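Local structure of putative aminopeptidase (Leishmania major, 5NTH) at residues G306-P311 and M385-E390; I300-G305 and L358-I363; V296-V301 and M416-G421. The protein is probably a manganese-dependent M17 metalloaminopeptidase that removes residues from the amino-terminal end of peptides, and is bound here to actinonin. All coordinates share one frame; numbering follows the deposited sequence.

How the contacts relate
The first segments run 296-301, 300-305 and 306-311 along the chain; the partners then follow as 358-363 (contact 2), 385-390 (contact 1) and 416-421 (contact 3). Contact 1 is therefore nested inside the loop closed by contact 3, and it alternates with contact 2. The centres of contacts 1 and 2 are about 10 Å apart, those of 2 and 3 about 11 Å, and those of 1 and 3 about 15 Å. Contacts 2 and 3 share I300 and V301, and both reach the catalytic-domain sheet through strand 291-300, which lies between 349-361 (contact 2) and 412-417 (contact 3), whereas contact 1 joins two loops. All three bring metal ligands or actinonin-binding residues to one two-manganese site.

Contact 1 of 3, residues G306-P311 and M385-E390; sequences GLALKP and MNTDAE. With MN (manganese (II) ion), chain D; MN (manganese (II) ion), chain C; BB2 (actinonin), chain E.
K310 and D388 meet at the metal end of actinonin, their side chains crossing at about a right angle. The amine NZ of K310 donates to D388 OD1 on its syn side at 2.7 Å, and the same salt bridge includes a weak bond from K310 NZ to D388 OD2 at 3.0 Å. NZ also donates to actinonin O4 at 2.7 Å. The lysine chain bends at its last two torsions (chi3 145°, chi4 81°), which bring NZ to the syn side of OD1. D388 chelates one manganese through its backbone O and through OD1, the latter at 2.0 Å. E390 bridges to the second metal, OE1 on the first ion and OE2 on the other.

Behind this shell, N386 OD1 accepts from D388 N at 2.6 Å, an Asx turn inside a type I turn from N386 to A389. A308 CB touches both N386 OD1 and T387 OG1, each at 3.5 Å. T387 OG1 is hydrogen-bonded to G305 O, tying the two loops together just before G306.

With D388 OD1 shared between a metal and the K310 amine, the lysine would be expected to polarise the metal-bound O4 of actinonin, an arrangement consistent with similar handling of a substrate carbonyl.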
loop_
_atom_site.group_PDB
_atom_site.type_symbol
_atom_site.label_atom_id
_atom_site.label_comp_id
_atom_site.label_asym_id
_atom_site.label_seq_id
_atom_site.Cartn_x
_atom_site.Cartn_y
_atom_site.Cartn_z
ATOM N N GLY A 306 -5.559 -16.680 -9.310
ATOM C CA GLY A 306 -7.005 -16.663 -9.408
ATOM C C GLY A 306 -7.536 -15.255 -9.195
ATOM O O GLY A 306 -6.868 -14.265 -9.532
ATOM N N LEU A 307 -8.728 -15.169 -8.593
ATOM C CA LEU A 307 -9.386 -13.870 -8.307
ATOM C C LEU A 307 -8.661 -13.080 -7.221
ATOM O O LEU A 307 -8.835 -11.866 -7.093
ATOM C CB LEU A 307 -10.830 -14.103 -7.880
ATOM C CG LEU A 307 -11.776 -14.569 -8.991
ATOM C CD1 LEU A 307 -12.878 -15.439 -8.420
ATOM C CD2 LEU A 307 -12.348 -13.389 -9.762
ATOM N N ALA A 308 -7.866 -13.801 -6.430
ATOM C CA ALA A 308 -6.940 -13.240 -5.474
ATOM C C ALA A 308 -5.679 -13.069 -6.284
ATOM O O ALA A 308 -4.603 -13.654 -6.009
ATOM C CB ALA A 308 -6.751 -14.200 -4.313
ATOM N N LEU A 309 -5.868 -12.256 -7.314
ATOM C CA LEU A 309 -4.919 -12.077 -8.368
ATOM C C LEU A 309 -3.689 -11.479 -7.726
ATOM O O LEU A 309 -3.787 -10.599 -6.894
ATOM C CB LEU A 309 -5.501 -11.182 -9.449
ATOM C CG LEU A 309 -4.645 -10.828 -10.670
ATOM C CD1 LEU A 309 -4.408 -11.998 -11.613
ATOM C CD2 LEU A 309 -5.313 -9.681 -11.407
ATOM N N LYS A 310 -2.541 -12.049 -8.064
ATOM C CA LYS A 310 -1.254 -11.580 -7.616
ATOM C C LYS A 310 -0.907 -10.269 -8.304
ATOM O O LYS A 310 -1.295 -10.047 -9.470
ATOM C CB LYS A 310 -0.166 -12.585 -8.008
ATOM C CG LYS A 310 -0.163 -13.926 -7.285
ATOM C CD LYS A 310 1.025 -14.737 -7.797
ATOM C CE LYS A 310 1.654 -15.603 -6.731
ATOM N NZ LYS A 310 0.839 -16.825 -6.591
ATOM N N PRO A 311 -0.133 -9.416 -7.603
ATOM C CA PRO A 311 0.493 -8.271 -8.261
ATOM C C PRO A 311 1.557 -8.710 -9.265
ATOM O O PRO A 311 2.039 -9.854 -9.204
ATOM C CB PRO A 311 1.131 -7.484 -7.102
ATOM C CG PRO A 311 0.521 -8.017 -5.862
ATOM C CD PRO A 311 0.156 -9.437 -6.157
ATOM N N MET A 385 -10.887 -19.574 0.976
ATOM C CA MET A 385 -10.782 -18.172 1.409
ATOM C C MET A 385 -9.825 -17.344 0.580
ATOM O O MET A 385 -9.956 -16.116 0.517
ATOM C CB MET A 385 -10.317 -18.117 2.848
ATOM C CG MET A 385 -11.218 -18.847 3.816
ATOM S SD MET A 385 -12.635 -17.832 4.247
ATOM C CE MET A 385 -13.716 -17.990 2.833
ATOM N N ASN A 386 -8.839 -18.004 -0.010
ATOM C CA ASN A 386 -7.912 -17.369 -0.911
ATOM C C ASN A 386 -7.641 -18.291 -2.043
ATOM O O ASN A 386 -7.066 -19.360 -1.813
ATOM C CB ASN A 386 -6.600 -17.032 -0.232
ATOM C CG ASN A 386 -5.743 -16.130 -1.097
ATOM O OD1 ASN A 386 -5.296 -16.556 -2.148
ATOM N ND2 ASN A 386 -5.556 -14.874 -0.695
ATOM N N THR A 387 -7.982 -17.867 -3.258
ATOM C CA THR A 387 -7.805 -18.718 -4.428
ATOM C C THR A 387 -6.332 -18.842 -4.850
ATOM O O THR A 387 -5.986 -19.679 -5.682
ATOM C CB THR A 387 -8.622 -18.231 -5.613
ATOM O OG1 THR A 387 -8.126 -16.957 -6.016
ATOM C CG2 THR A 387 -10.085 -18.118 -5.247
ATOM N N ASP A 388 -5.455 -18.027 -4.284
ATOM C CA ASP A 388 -4.034 -18.174 -4.562
ATOM C C ASP A 388 -3.316 -19.294 -3.784
ATOM O O ASP A 388 -2.140 -19.612 -4.101
ATOM C CB ASP A 388 -3.310 -16.852 -4.357
ATOM C CG ASP A 388 -1.966 -16.836 -5.008
ATOM O OD1 ASP A 388 -1.584 -17.811 -5.746
ATOM O OD2 ASP A 388 -1.258 -15.859 -4.737
ATOM N N ALA A 389 -4.003 -19.887 -2.803
ATOM C CA ALA A 389 -3.576 -21.146 -2.209
ATOM C C ALA A 389 -4.250 -22.297 -2.933
ATOM O O ALA A 389 -5.063 -23.027 -2.407
ATOM C CB ALA A 389 -3.852 -21.178 -0.729
ATOM N N GLU A 390 -3.864 -22.434 -4.180
ATOM C CA GLU A 390 -4.366 -23.439 -5.092
ATOM C C GLU A 390 -3.556 -24.756 -5.054
ATOM O O GLU A 390 -4.028 -25.793 -5.499
ATOM C CB GLU A 390 -4.331 -22.832 -6.501
ATOM C CG GLU A 390 -2.983 -22.891 -7.252
ATOM C CD GLU A 390 -1.809 -22.107 -6.631
ATOM O OE1 GLU A 390 -2.026 -21.131 -5.866
ATOM O OE2 GLU A 390 -0.622 -22.451 -6.932
HETATM MN MN MN D . -0.871 -19.635 -5.568
HETATM MN MN MN C . 1.130 -21.734 -6.686
HETATM C C5 BB2 E . 2.154 -18.702 -2.608
HETATM C C3 BB2 E . 1.309 -19.240 -3.724
HETATM O O4 BB2 E . 0.785 -18.441 -4.449
HETATM N N1 BB2 E . 1.182 -20.543 -3.935
HETATM O O2 BB2 E . 0.408 -20.997 -5.027
HETATM C C6 BB2 E . 1.273 -17.939 -1.627
HETATM C C12 BB2 E . 2.136 -16.944 -0.921
HETATM O O13 BB2 E . 2.731 -17.307 0.057
HETATM C C7 BB2 E . 0.609 -18.931 -0.662
HETATM C C8 BB2 E . -0.228 -18.276 0.432
HETATM C C9 BB2 E . -1.482 -17.615 -0.121
HETATM C C10 BB2 E . -1.585 -16.165 0.318
HETATM C C11 BB2 E . -1.970 -16.060 1.783
HETATM N N14 BB2 E . 2.241 -15.712 -1.401
HETATM C C15 BB2 E . 3.106 -14.723 -0.764
HETATM C C16 BB2 E . 3.811 -13.823 -1.806
HETATM C C18 BB2 E . 4.047 -12.372 -1.359
HETATM C C17 BB2 E . 5.144 -14.458 -2.247
HETATM C C19 BB2 E . 2.332 -14.023 0.326
HETATM O O20 BB2 E . 2.560 -14.399 1.458
HETATM N N21 BB2 E . 1.437 -13.039 0.084
HETATM C C22 BB2 E . 1.150 -12.024 1.107
HETATM C C23 BB2 E . 0.628 -12.749 -1.111
HETATM C C24 BB2 E . 0.193 -11.287 -1.013
HETATM C C25 BB2 E . 0.639 -10.788 0.348
HETATM C C26 BB2 E . 0.058 -12.601 2.021
HETATM O O27 BB2 E . 0.538 -13.713 2.792
#

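Contact 2 of 3, residues I300-G305 and L358-I363. With MN (manganese (II) ion), chain D; BB2 (actinonin), chain E.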
loop_
_atom_site.group_PDB
_atom_site.type_symbol
_atom_site.label_atom_id
_atom_site.label_comp_id
_atom_site.label_asym_id
_atom_site.label_seq_id
_atom_site.Cartn_x
_atom_site.Cartn_y
_atom_site.Cartn_z
ATOM N N ILE A 300 1.174 -26.793 -11.270
ATOM C CA ILE A 300 0.466 -25.573 -11.639
ATOM C C ILE A 300 1.323 -24.886 -12.687
ATOM O O ILE A 300 2.376 -24.319 -12.377
ATOM C CB ILE A 300 0.142 -24.693 -10.421
ATOM C CG1 ILE A 300 -0.903 -25.387 -9.537
ATOM C CG2 ILE A 300 -0.336 -23.313 -10.827
ATOM C CD1 ILE A 300 -2.263 -25.652 -10.167
ATOM N N VAL A 301 0.882 -24.991 -13.940
ATOM C CA VAL A 301 1.692 -24.532 -15.078
ATOM C C VAL A 301 1.818 -23.017 -15.132
ATOM O O VAL A 301 2.834 -22.474 -15.592
ATOM C CB VAL A 301 1.193 -25.069 -16.426
ATOM C CG1 VAL A 301 1.356 -26.584 -16.443
ATOM C CG2 VAL A 301 -0.233 -24.608 -16.745
ATOM N N TYR A 302 0.776 -22.345 -14.654
ATOM C CA TYR A 302 0.873 -20.947 -14.357
ATOM C C TYR A 302 -0.063 -20.585 -13.229
ATOM O O TYR A 302 -1.228 -20.997 -13.230
ATOM C CB TYR A 302 0.544 -20.148 -15.594
ATOM C CG TYR A 302 0.936 -18.725 -15.450
ATOM C CD1 TYR A 302 2.264 -18.367 -15.298
ATOM C CD2 TYR A 302 -0.015 -17.731 -15.441
ATOM C CE1 TYR A 302 2.637 -17.037 -15.160
ATOM C CE2 TYR A 302 0.345 -16.406 -15.310
ATOM C CZ TYR A 302 1.665 -16.063 -15.155
ATOM O OH TYR A 302 2.010 -14.740 -15.040
ATOM N N ASP A 303 0.455 -19.822 -12.266
ATOM C CA ASP A 303 -0.343 -19.363 -11.130
ATOM C C ASP A 303 -0.531 -17.875 -11.212
ATOM O O ASP A 303 0.329 -17.112 -10.778
ATOM C CB ASP A 303 0.301 -19.735 -9.780
ATOM C CG ASP A 303 -0.630 -19.468 -8.613
ATOM O OD1 ASP A 303 -1.815 -19.212 -8.917
ATOM O OD2 ASP A 303 -0.225 -19.521 -7.403
ATOM N N CYS A 304 -1.672 -17.444 -11.732
ATOM C CA CYS A 304 -1.952 -16.003 -11.791
ATOM C C CYS A 304 -2.493 -15.478 -10.451
ATOM O O CYS A 304 -2.546 -14.284 -10.211
ATOM C CB CYS A 304 -2.864 -15.671 -12.986
ATOM S SG CYS A 304 -4.614 -15.532 -12.646
ATOM N N GLY A 305 -2.866 -16.397 -9.575
ATOM C CA GLY A 305 -3.438 -16.047 -8.293
ATOM C C GLY A 305 -4.936 -16.319 -8.192
ATOM O O GLY A 305 -5.514 -16.235 -7.108
ATOM N N LEU A 358 -1.977 -31.494 -12.527
ATOM C CA LEU A 358 -1.856 -30.479 -13.581
ATOM C C LEU A 358 -3.037 -29.558 -13.668
ATOM O O LEU A 358 -4.158 -30.044 -13.657
ATOM C CB LEU A 358 -1.706 -31.134 -14.947
ATOM C CG LEU A 358 -0.551 -32.111 -15.037
ATOM C CD1 LEU A 358 -0.425 -32.604 -16.459
ATOM C CD2 LEU A 358 0.749 -31.460 -14.592
ATOM N N ALA A 359 -2.753 -28.253 -13.818
ATOM C CA ALA A 359 -3.767 -27.199 -13.914
ATOM C C ALA A 359 -3.115 -25.848 -14.051
ATOM O O ALA A 359 -2.018 -25.659 -13.538
ATOM C CB ALA A 359 -4.624 -27.177 -12.662
ATOM N N GLU A 360 -3.790 -24.911 -14.730
ATOM C CA GLU A 360 -3.438 -23.477 -14.610
ATOM C C GLU A 360 -4.439 -22.850 -13.675
ATOM O O GLU A 360 -5.630 -23.076 -13.829
ATOM C CB GLU A 360 -3.456 -22.696 -15.936
ATOM C CG GLU A 360 -3.232 -21.179 -15.723
ATOM C CD GLU A 360 -2.962 -20.336 -16.974
ATOM O OE1 GLU A 360 -2.517 -20.902 -17.991
ATOM O OE2 GLU A 360 -3.171 -19.085 -16.937
ATOM N N ASN A 361 -3.949 -22.078 -12.709
ATOM C CA ASN A 361 -4.800 -21.204 -11.894
ATOM C C ASN A 361 -5.025 -19.852 -12.603
ATOM O O ASN A 361 -4.209 -18.915 -12.508
ATOM C CB ASN A 361 -4.200 -20.983 -10.503
ATOM C CG ASN A 361 -5.223 -20.446 -9.514
ATOM O OD1 ASN A 361 -6.429 -20.524 -9.748
ATOM N ND2 ASN A 361 -4.749 -19.902 -8.407
ATOM N N ALA A 362 -6.133 -19.781 -13.330
ATOM C CA ALA A 362 -6.420 -18.669 -14.217
ATOM C C ALA A 362 -7.563 -17.878 -13.625
ATOM O O ALA A 362 -8.289 -18.384 -12.768
ATOM C CB ALA A 362 -6.771 -19.173 -15.604
ATOM N N ILE A 363 -7.708 -16.637 -14.076
ATOM C CA ILE A 363 -8.677 -15.684 -13.496
ATOM C C ILE A 363 -9.726 -15.378 -14.555
ATOM O O ILE A 363 -9.396 -15.232 -15.729
ATOM C CB ILE A 363 -8.002 -14.403 -12.959
ATOM C CG1 ILE A 363 -9.054 -13.431 -12.392
ATOM C CG2 ILE A 363 -7.179 -13.730 -14.041
ATOM C CD1 ILE A 363 -8.505 -12.115 -11.854
HETATM MN MN MN D . -0.871 -19.635 -5.568
HETATM C C5 BB2 E . 2.154 -18.702 -2.608
HETATM C C3 BB2 E . 1.309 -19.240 -3.724
HETATM O O4 BB2 E . 0.785 -18.441 -4.449
HETATM N N1 BB2 E . 1.182 -20.543 -3.935
HETATM O O2 BB2 E . 0.408 -20.997 -5.027
HETATM C C6 BB2 E . 1.273 -17.939 -1.627
HETATM C C12 BB2 E . 2.136 -16.944 -0.921
HETATM O O13 BB2 E . 2.731 -17.307 0.057
HETATM C C7 BB2 E . 0.609 -18.931 -0.662
HETATM C C8 BB2 E . -0.228 -18.276 0.432
HETATM C C9 BB2 E . -1.482 -17.615 -0.121
HETATM C C10 BB2 E . -1.585 -16.165 0.318
HETATM C C11 BB2 E . -1.970 -16.060 1.783
HETATM N N14 BB2 E . 2.241 -15.712 -1.401
HETATM C C15 BB2 E . 3.106 -14.723 -0.764
HETATM C C16 BB2 E . 3.811 -13.823 -1.806
HETATM C C18 BB2 E . 4.047 -12.372 -1.359
HETATM C C17 BB2 E . 5.144 -14.458 -2.247
HETATM C C19 BB2 E . 2.332 -14.023 0.326
HETATM O O20 BB2 E . 2.560 -14.399 1.458
HETATM N N21 BB2 E . 1.437 -13.039 0.084
HETATM C C22 BB2 E . 1.150 -12.024 1.107
HETATM C C23 BB2 E . 0.628 -12.749 -1.111
HETATM C C24 BB2 E . 0.193 -11.287 -1.013
HETATM C C25 BB2 E . 0.639 -10.788 0.348
HETATM C C26 BB2 E . 0.058 -12.601 2.021
HETATM O O27 BB2 E . 0.538 -13.713 2.792
#
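The carboxylate of D303 and the amide of N361 lie side by side, pointing the same way, with their planes 27° apart. They belong to a parallel pairing of strands with a beta bulge: I300 pairs with A359 and D303 with N361, so the register slips by one residue between them, where the chain turns a corner at V301. N361 ND2 donates to D303 OD1 at 3.1 Å, meeting it on the syn side and somewhat out of the carboxylate plane. From the opposite face G305 N reaches the same oxygen, well above the plane, closing an Asx turn. Two donors thus grip OD1 from either face, while OD2 binds manganese at 1.9 Å. The aspartate CG is anti to its backbone N (chi1 -170°), and so is that of N361, which explains how the two groups run alongside each other.

The Y302 ring and the E360 carboxylate also run side by side, their planes 77° apart, with E360 OE2 at the ring edge near the ring plane and 3.7 Å from Y302 CD2. Both polar tips find partners on another copy of the protein: E360 OE1 forms a salt bridge with R369, and Y302 OH a hydrogen bond with the backbone O of N370, both of the third subunit.

Backbone bonds run V301 N to A359 O, N361 N to Y302 O and C304 N to N361 O. Through D303, N361 acts in the second shell, and its ND2 also donates to T387 O, next to metal ligand D388.

Apolar contacts close the two ends of the pairing. C304 SG packs on I363 CG2 at one end, and at the other I300 CD1 sits 3.8 Å from A359 CB.

Contact 3 of 3, residues V296-V301 and M416-G421; sequences VGKGIV and MATLTG. With MN (manganese (II) ion), chain C; BB2 (actinonin), chain E.
Two neighbouring parallel strands of the catalytic-domain sheet meet where G297 pairs with M416, and the chain beyond them delivers K298 to the metal and L419 to the inhibitor. The pairing rests on two bonds: M416 N donates to V296 O at 2.8 Å, and K298 N to M416 O at 3.1 Å. G297 CA adds a CA-H...O contact to M416 O.

The side chain of K298 runs out extended, CG anti to the backbone N (chi1 176°), alongside the second segment. Its CB touches A417 CB at 3.6 Å, and its CD is crossed at about a right angle by L419, whose CD1 is 4.0 Å away. NZ ends on manganese at 2.0 Å, in a site that also takes in D303, D321, E390 and actinonin O2.

A water continues the ladder where the strands part, donating to K298 O and accepting from T418 N. T418 is the centre of an inverse gamma turn, its OG1 hydrogen-bonded to OD1 of the metal ligand D321. The turn leads to L419 O, which accepts from actinonin N1 at 2.9 Å along a nearly straight N-H...O (171°), and to G421 N, which donates to actinonin O13.

Strand 291-300 lies between strands 349-361 and 412-417. Helix 391-404 packs against the pair, L395 touching both V296 and A417, while T420 OG1 caps Q423 N in the first turn of helix 422-427.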
loop_
_atom_site.group_PDB
_atom_site.type_symbol
_atom_site.label_atom_id
_atom_site.label_comp_id
_atom_site.label_asym_id
_atom_site.label_seq_id
_atom_site.Cartn_x
_atom_site.Cartn_y
_atom_site.Cartn_z
ATOM N N VAL A 296 4.024 -37.349 -5.447
ATOM C CA VAL A 296 3.004 -36.388 -5.909
ATOM C C VAL A 296 3.583 -34.988 -6.006
ATOM O O VAL A 296 4.277 -34.525 -5.106
ATOM C CB VAL A 296 1.787 -36.328 -4.967
ATOM C CG1 VAL A 296 0.671 -35.484 -5.558
ATOM C CG2 VAL A 296 1.250 -37.720 -4.677
ATOM N N GLY A 297 3.264 -34.305 -7.098
ATOM C CA GLY A 297 3.821 -32.989 -7.350
ATOM C C GLY A 297 2.841 -31.977 -7.877
ATOM O O GLY A 297 1.955 -32.313 -8.683
ATOM N N LYS A 298 3.027 -30.735 -7.427
ATOM C CA LYS A 298 2.231 -29.602 -7.872
ATOM C C LYS A 298 2.649 -29.247 -9.291
ATOM O O LYS A 298 3.766 -28.776 -9.509
ATOM C CB LYS A 298 2.415 -28.407 -6.912
ATOM C CG LYS A 298 1.718 -27.092 -7.298
ATOM C CD LYS A 298 1.895 -26.029 -6.214
ATOM C CE LYS A 298 1.903 -24.606 -6.766
ATOM N NZ LYS A 298 1.484 -23.508 -5.834
ATOM N N GLY A 299 1.755 -29.507 -10.244
ATOM C CA GLY A 299 1.914 -29.096 -11.637
ATOM C C GLY A 299 1.062 -27.881 -12.023
ATOM O O GLY A 299 0.309 -27.917 -13.013
ATOM N N ILE A 300 1.174 -26.793 -11.270
ATOM C CA ILE A 300 0.466 -25.573 -11.639
ATOM C C ILE A 300 1.323 -24.886 -12.687
ATOM O O ILE A 300 2.376 -24.319 -12.377
ATOM C CB ILE A 300 0.142 -24.693 -10.421
ATOM C CG1 ILE A 300 -0.903 -25.387 -9.537
ATOM C CG2 ILE A 300 -0.336 -23.313 -10.827
ATOM C CD1 ILE A 300 -2.263 -25.652 -10.167
ATOM N N VAL A 301 0.882 -24.991 -13.940
ATOM C CA VAL A 301 1.692 -24.532 -15.078
ATOM C C VAL A 301 1.818 -23.017 -15.132
ATOM O O VAL A 301 2.834 -22.474 -15.592
ATOM C CB VAL A 301 1.193 -25.069 -16.426
ATOM C CG1 VAL A 301 1.356 -26.584 -16.443
ATOM C CG2 VAL A 301 -0.233 -24.608 -16.745
ATOM N N MET A 416 5.742 -33.017 -3.285
ATOM C CA MET A 416 6.709 -31.989 -3.668
ATOM C C MET A 416 6.021 -30.899 -4.422
ATOM O O MET A 416 5.321 -31.168 -5.388
ATOM C CB MET A 416 7.853 -32.562 -4.503
ATOM C CG MET A 416 8.982 -31.580 -4.713
ATOM S SD MET A 416 10.276 -32.225 -5.776
ATOM C CE MET A 416 11.116 -33.353 -4.687
ATOM N N ALA A 417 6.261 -29.664 -3.986
ATOM C CA ALA A 417 5.495 -28.525 -4.450
ATOM C C ALA A 417 6.221 -27.205 -4.204
ATOM O O ALA A 417 6.887 -27.054 -3.183
ATOM C CB ALA A 417 4.173 -28.527 -3.740
ATOM N N THR A 418 6.123 -26.278 -5.162
ATOM C CA THR A 418 6.510 -24.862 -4.967
ATOM C C THR A 418 5.328 -24.202 -4.269
ATOM O O THR A 418 4.459 -23.614 -4.903
ATOM C CB THR A 418 6.769 -24.128 -6.305
ATOM O OG1 THR A 418 5.667 -24.349 -7.181
ATOM C CG2 THR A 418 8.011 -24.645 -6.996
ATOM N N LEU A 419 5.247 -24.343 -2.969
ATOM C CA LEU A 419 3.956 -24.172 -2.372
ATOM C C LEU A 419 3.715 -22.762 -1.873
ATOM O O LEU A 419 2.657 -22.217 -2.157
ATOM C CB LEU A 419 3.697 -25.209 -1.281
ATOM C CG LEU A 419 2.195 -25.355 -1.012
ATOM C CD1 LEU A 419 1.416 -25.845 -2.230
ATOM C CD2 LEU A 419 1.949 -26.304 0.143
ATOM N N THR A 420 4.683 -22.191 -1.147
ATOM C CA THR A 420 4.475 -20.987 -0.331
ATOM C C THR A 420 5.693 -20.090 -0.276
ATOM O O THR A 420 6.822 -20.572 -0.299
ATOM C CB THR A 420 4.118 -21.324 1.165
ATOM O OG1 THR A 420 5.222 -21.963 1.838
ATOM C CG2 THR A 420 2.860 -22.212 1.282
ATOM N N GLY A 421 5.454 -18.793 -0.127
ATOM C CA GLY A 421 6.497 -17.830 0.224
ATOM C C GLY A 421 6.953 -17.902 1.676
ATOM O O GLY A 421 8.046 -17.440 2.020
HETATM MN MN MN C . 1.130 -21.734 -6.686
HETATM C C5 BB2 E . 2.154 -18.702 -2.608
HETATM C C3 BB2 E . 1.309 -19.240 -3.724
HETATM O O4 BB2 E . 0.785 -18.441 -4.449
HETATM N N1 BB2 E . 1.182 -20.543 -3.935
HETATM O O2 BB2 E . 0.408 -20.997 -5.027
HETATM C C6 BB2 E . 1.273 -17.939 -1.627
HETATM C C12 BB2 E . 2.136 -16.944 -0.921
HETATM O O13 BB2 E . 2.731 -17.307 0.057
HETATM C C7 BB2 E . 0.609 -18.931 -0.662
HETATM C C8 BB2 E . -0.228 -18.276 0.432
HETATM C C9 BB2 E . -1.482 -17.615 -0.121
HETATM C C10 BB2 E . -1.585 -16.165 0.318
HETATM C C11 BB2 E . -1.970 -16.060 1.783
HETATM N N14 BB2 E . 2.241 -15.712 -1.401
HETATM C C15 BB2 E . 3.106 -14.723 -0.764
HETATM C C16 BB2 E . 3.811 -13.823 -1.806
HETATM C C18 BB2 E . 4.047 -12.372 -1.359
HETATM C C17 BB2 E . 5.144 -14.458 -2.247
HETATM C C19 BB2 E . 2.332 -14.023 0.326
HETATM O O20 BB2 E . 2.560 -14.399 1.458
HETATM N N21 BB2 E . 1.437 -13.039 0.084
HETATM C C22 BB2 E . 1.150 -12.024 1.107
HETATM C C23 BB2 E . 0.628 -12.749 -1.111
HETATM C C24 BB2 E . 0.193 -11.287 -1.013
HETATM C C25 BB2 E . 0.639 -10.788 0.348
HETATM C C26 BB2 E . 0.058 -12.601 2.021
HETATM O O27 BB2 E . 0.538 -13.713 2.792
HETATM O O HOH W 1 5.357 -26.869 -7.827
#